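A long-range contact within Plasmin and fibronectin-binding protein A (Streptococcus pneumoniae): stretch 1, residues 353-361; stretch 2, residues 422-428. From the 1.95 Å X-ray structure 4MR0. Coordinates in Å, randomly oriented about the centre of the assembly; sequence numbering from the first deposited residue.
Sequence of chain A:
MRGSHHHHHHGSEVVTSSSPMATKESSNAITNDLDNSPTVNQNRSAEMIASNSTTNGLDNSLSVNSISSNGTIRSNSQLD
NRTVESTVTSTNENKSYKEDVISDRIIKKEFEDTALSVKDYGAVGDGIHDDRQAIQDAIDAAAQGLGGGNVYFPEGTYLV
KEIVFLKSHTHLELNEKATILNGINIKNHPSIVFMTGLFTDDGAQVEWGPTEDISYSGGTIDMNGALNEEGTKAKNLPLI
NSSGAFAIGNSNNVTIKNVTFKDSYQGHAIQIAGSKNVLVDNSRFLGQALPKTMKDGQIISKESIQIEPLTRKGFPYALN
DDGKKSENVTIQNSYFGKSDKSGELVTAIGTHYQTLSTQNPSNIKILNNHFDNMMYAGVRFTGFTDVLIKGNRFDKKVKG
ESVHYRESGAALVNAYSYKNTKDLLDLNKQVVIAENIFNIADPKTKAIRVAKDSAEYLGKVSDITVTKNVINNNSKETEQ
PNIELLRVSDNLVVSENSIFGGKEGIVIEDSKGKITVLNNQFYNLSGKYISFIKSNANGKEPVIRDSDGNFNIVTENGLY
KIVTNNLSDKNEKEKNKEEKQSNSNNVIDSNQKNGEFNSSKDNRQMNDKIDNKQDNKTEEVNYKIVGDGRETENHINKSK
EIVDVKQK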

# COMPACT_ATOMS: atom_id res chain seq x y z
N TYR A 353 -3.63 1.78 -10.75
CA TYR A 353 -3.82 2.43 -12.04
C TYR A 353 -2.53 2.71 -12.79
O TYR A 353 -1.51 3.06 -12.20
CB TYR A 353 -4.57 3.75 -11.79
CG TYR A 353 -4.78 4.63 -13.00
CD1 TYR A 353 -5.72 4.30 -13.98
CD2 TYR A 353 -4.07 5.82 -13.15
CE1 TYR A 353 -5.94 5.14 -15.07
CE2 TYR A 353 -4.29 6.67 -14.24
CZ TYR A 353 -5.23 6.32 -15.20
OH TYR A 353 -5.46 7.15 -16.27
N GLN A 354 -2.59 2.53 -14.11
CA GLN A 354 -1.46 2.79 -14.99
C GLN A 354 -1.96 2.85 -16.42
O GLN A 354 -2.98 2.25 -16.75
CB GLN A 354 -0.38 1.70 -14.86
CG GLN A 354 -0.76 0.34 -15.45
CD GLN A 354 0.41 -0.64 -15.47
OE1 GLN A 354 0.36 -1.70 -14.86
NE2 GLN A 354 1.48 -0.27 -16.18
N THR A 355 -1.25 3.59 -17.27
CA THR A 355 -1.61 3.70 -18.69
C THR A 355 -0.31 3.82 -19.48
O THR A 355 0.77 3.92 -18.90
CB THR A 355 -2.43 4.97 -18.98
OG1 THR A 355 -1.59 6.12 -18.84
CG2 THR A 355 -3.61 5.10 -18.03
N LEU A 356 -0.42 3.82 -20.81
CA LEU A 356 0.77 3.94 -21.64
C LEU A 356 1.46 5.27 -21.36
O LEU A 356 2.66 5.43 -21.63
CB LEU A 356 0.39 3.88 -23.12
CG LEU A 356 -0.11 2.56 -23.69
CD1 LEU A 356 -0.54 2.76 -25.14
CD2 LEU A 356 0.99 1.50 -23.59
N SER A 357 0.70 6.21 -20.81
CA SER A 357 1.21 7.55 -20.52
C SER A 357 1.77 7.79 -19.12
O SER A 357 2.18 8.90 -18.80
CB SER A 357 0.12 8.59 -20.79
OG SER A 357 -0.30 8.54 -22.14
N THR A 358 1.79 6.76 -18.27
CA THR A 358 2.33 6.93 -16.92
C THR A 358 3.64 6.17 -16.79
O THR A 358 3.79 5.07 -17.32
CB THR A 358 1.37 6.40 -15.83
OG1 THR A 358 1.19 4.98 -16.00
CG2 THR A 358 0.02 7.11 -15.90
N GLN A 359 4.61 6.77 -16.09
CA GLN A 359 5.89 6.11 -15.88
C GLN A 359 5.78 5.35 -14.56
O GLN A 359 5.38 5.91 -13.54
CB GLN A 359 7.02 7.15 -15.82
CG GLN A 359 8.43 6.56 -15.78
CD GLN A 359 8.75 5.65 -16.96
OE1 GLN A 359 8.62 6.06 -18.13
NE2 GLN A 359 9.17 4.42 -16.67
N ASN A 360 6.14 4.07 -14.59
CA ASN A 360 6.06 3.21 -13.41
C ASN A 360 6.88 3.65 -12.20
O ASN A 360 8.08 3.93 -12.33
CB ASN A 360 6.49 1.78 -13.78
CG ASN A 360 5.46 1.04 -14.62
OD1 ASN A 360 4.52 1.63 -15.16
ND2 ASN A 360 5.63 -0.28 -14.73
N PRO A 361 6.25 3.76 -11.02
CA PRO A 361 7.03 4.16 -9.84
C PRO A 361 8.13 3.08 -9.70
O PRO A 361 7.85 1.89 -9.88
CB PRO A 361 6.01 4.09 -8.71
CG PRO A 361 4.75 4.59 -9.40
CD PRO A 361 4.80 3.88 -10.76
N LYS A 422 -6.05 -3.66 -24.75
CA LYS A 422 -5.73 -2.93 -25.97
C LYS A 422 -4.29 -2.45 -26.04
O LYS A 422 -3.69 -2.44 -27.12
CB LYS A 422 -6.65 -1.71 -26.10
CG LYS A 422 -8.14 -2.04 -26.15
CD LYS A 422 -8.96 -0.76 -26.12
CE LYS A 422 -10.45 -1.03 -26.21
NZ LYS A 422 -11.23 0.24 -26.15
N ASP A 423 -3.73 -2.06 -24.90
CA ASP A 423 -2.37 -1.55 -24.86
C ASP A 423 -1.33 -2.52 -24.30
O ASP A 423 -1.63 -3.37 -23.47
CB ASP A 423 -2.32 -0.26 -24.04
CG ASP A 423 -3.30 0.78 -24.55
OD1 ASP A 423 -3.19 1.16 -25.73
OD2 ASP A 423 -4.17 1.21 -23.76
N LEU A 424 -0.10 -2.36 -24.77
CA LEU A 424 1.01 -3.19 -24.30
C LEU A 424 1.61 -2.42 -23.13
O LEU A 424 2.59 -1.69 -23.28
CB LEU A 424 2.05 -3.35 -25.41
CG LEU A 424 3.01 -4.54 -25.30
CD1 LEU A 424 4.04 -4.46 -26.43
CD2 LEU A 424 3.71 -4.53 -23.95
N LEU A 425 1.00 -2.58 -21.96
CA LEU A 425 1.44 -1.88 -20.76
C LEU A 425 2.74 -2.39 -20.16
O LEU A 425 3.13 -3.54 -20.35
CB LEU A 425 0.36 -1.95 -19.68
CG LEU A 425 -0.98 -1.27 -20.00
CD1 LEU A 425 -1.93 -1.47 -18.83
CD2 LEU A 425 -0.75 0.21 -20.28
N ASP A 426 3.40 -1.51 -19.42
CA ASP A 426 4.64 -1.84 -18.75
C ASP A 426 4.22 -2.46 -17.41
O ASP A 426 4.25 -1.79 -16.38
CB ASP A 426 5.46 -0.57 -18.51
CG ASP A 426 6.86 -0.86 -17.98
OD1 ASP A 426 7.19 -2.04 -17.73
OD2 ASP A 426 7.63 0.11 -17.81
N LEU A 427 3.81 -3.72 -17.45
CA LEU A 427 3.37 -4.41 -16.24
C LEU A 427 4.54 -4.66 -15.29
O LEU A 427 5.70 -4.52 -15.67
CB LEU A 427 2.70 -5.74 -16.61
CG LEU A 427 1.52 -5.59 -17.60
CD1 LEU A 427 1.05 -6.97 -18.04
CD2 LEU A 427 0.38 -4.81 -16.94
N ASN A 428 4.21 -5.01 -14.04
CA ASN A 428 5.21 -5.25 -13.00
C ASN A 428 6.45 -6.04 -13.43
O ASN A 428 6.34 -7.11 -14.02
CB ASN A 428 4.58 -5.98 -11.81
CG ASN A 428 3.50 -5.17 -11.12
OD1 ASN A 428 3.64 -3.96 -10.93
ND2 ASN A 428 2.43 -5.84 -10.71
O HOH W 1 1.45 -4.65 -13.59
O HOH W 2 2.75 1.17 -19.63
O HOH W 3 -3.02 3.12 -21.72
O HOH W 4 7.75 -2.79 -15.09
O HOH W 5 6.67 2.77 -16.98

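Neither stretch forms a regular helix or strand, so no backbone ladder joins them; side chains and water do the work instead. The two stretches come nearest at Leu356 and Leu425, whose CA atoms lie 5.9 Å apart, and are farther apart at Asn360 and Asp426, 7.5 Å between CA atoms.

The polar centre is one carbonyl with two amide donors. Asp426 O accepts from Gln354 NE2 at 3.2 Å and from Asn360 ND2 at 2.6 Å, both nearly straight, with N-H...O angles of 168° and 167°. Both donors have CA-to-CB bonds pointing toward the other stretch, but they span the gap differently. Gln354 takes chi1 p, with the CB-CG step extended (chi2 t), and chi3 of 120°; this conformation carries its amide to the carbonyl and lays its aliphatic part against Leu425, with Gln354 CG 4.0 Å from Leu425 CD1. Asn360, one methylene shorter, gets there with chi1 m and chi2 of 14°. The one carbonyl thus takes two donors, from residues six apart in sequence.

Between these donors the chain turns back. A type I turn runs from Thr355 to Thr358, closed by Thr358 N to Thr355 O at 3.1 Å. Both threonines adopt chi1 p, and their hydroxyls serve the turn: Thr358 OG1 accepts from Thr355 N at 3.1 Å, and Thr355 OG1 accepts from Ser357 N at 3.0 Å. The CA-to-CB bond of Thr355 points away from stretch 2, consistent with a side chain spent on local structure.

The apolar part of the contact is built from two leucines, both in the m,t rotamer. The CA-to-CB bond of Leu425 points toward stretch 1, and Leu425 CD2 sits 3.7 Å from Leu356 N, against the backbone at the start of the turn. The CA-to-CB bond of Leu356 runs sideways to stretch 2, yet the end of the side chain comes nearer, bringing Leu356 CD2 to 4.0 Å from Leu425 CD2. Its other methyl, Leu356 CD1, lies 3.2 Å from Asp423 OD1, a close approach rather than a polar bond.

Water 3 accepts from Leu356 N at 2.8 Å and donates to Asp423 OD2 at 3.0 Å; water 5 accepts from Asn360 N at 2.8 Å and donates to Asp426 OD2 at 2.9 Å. In each case an aspartate carboxylate on stretch 2 is linked to an amide NH on stretch 1. The rule to read here is economical: amide side chains for the Asp426 carbonyl, leucines beside the turn, and water-bridged carboxylates for the NH groups of Leu356 and Asn360.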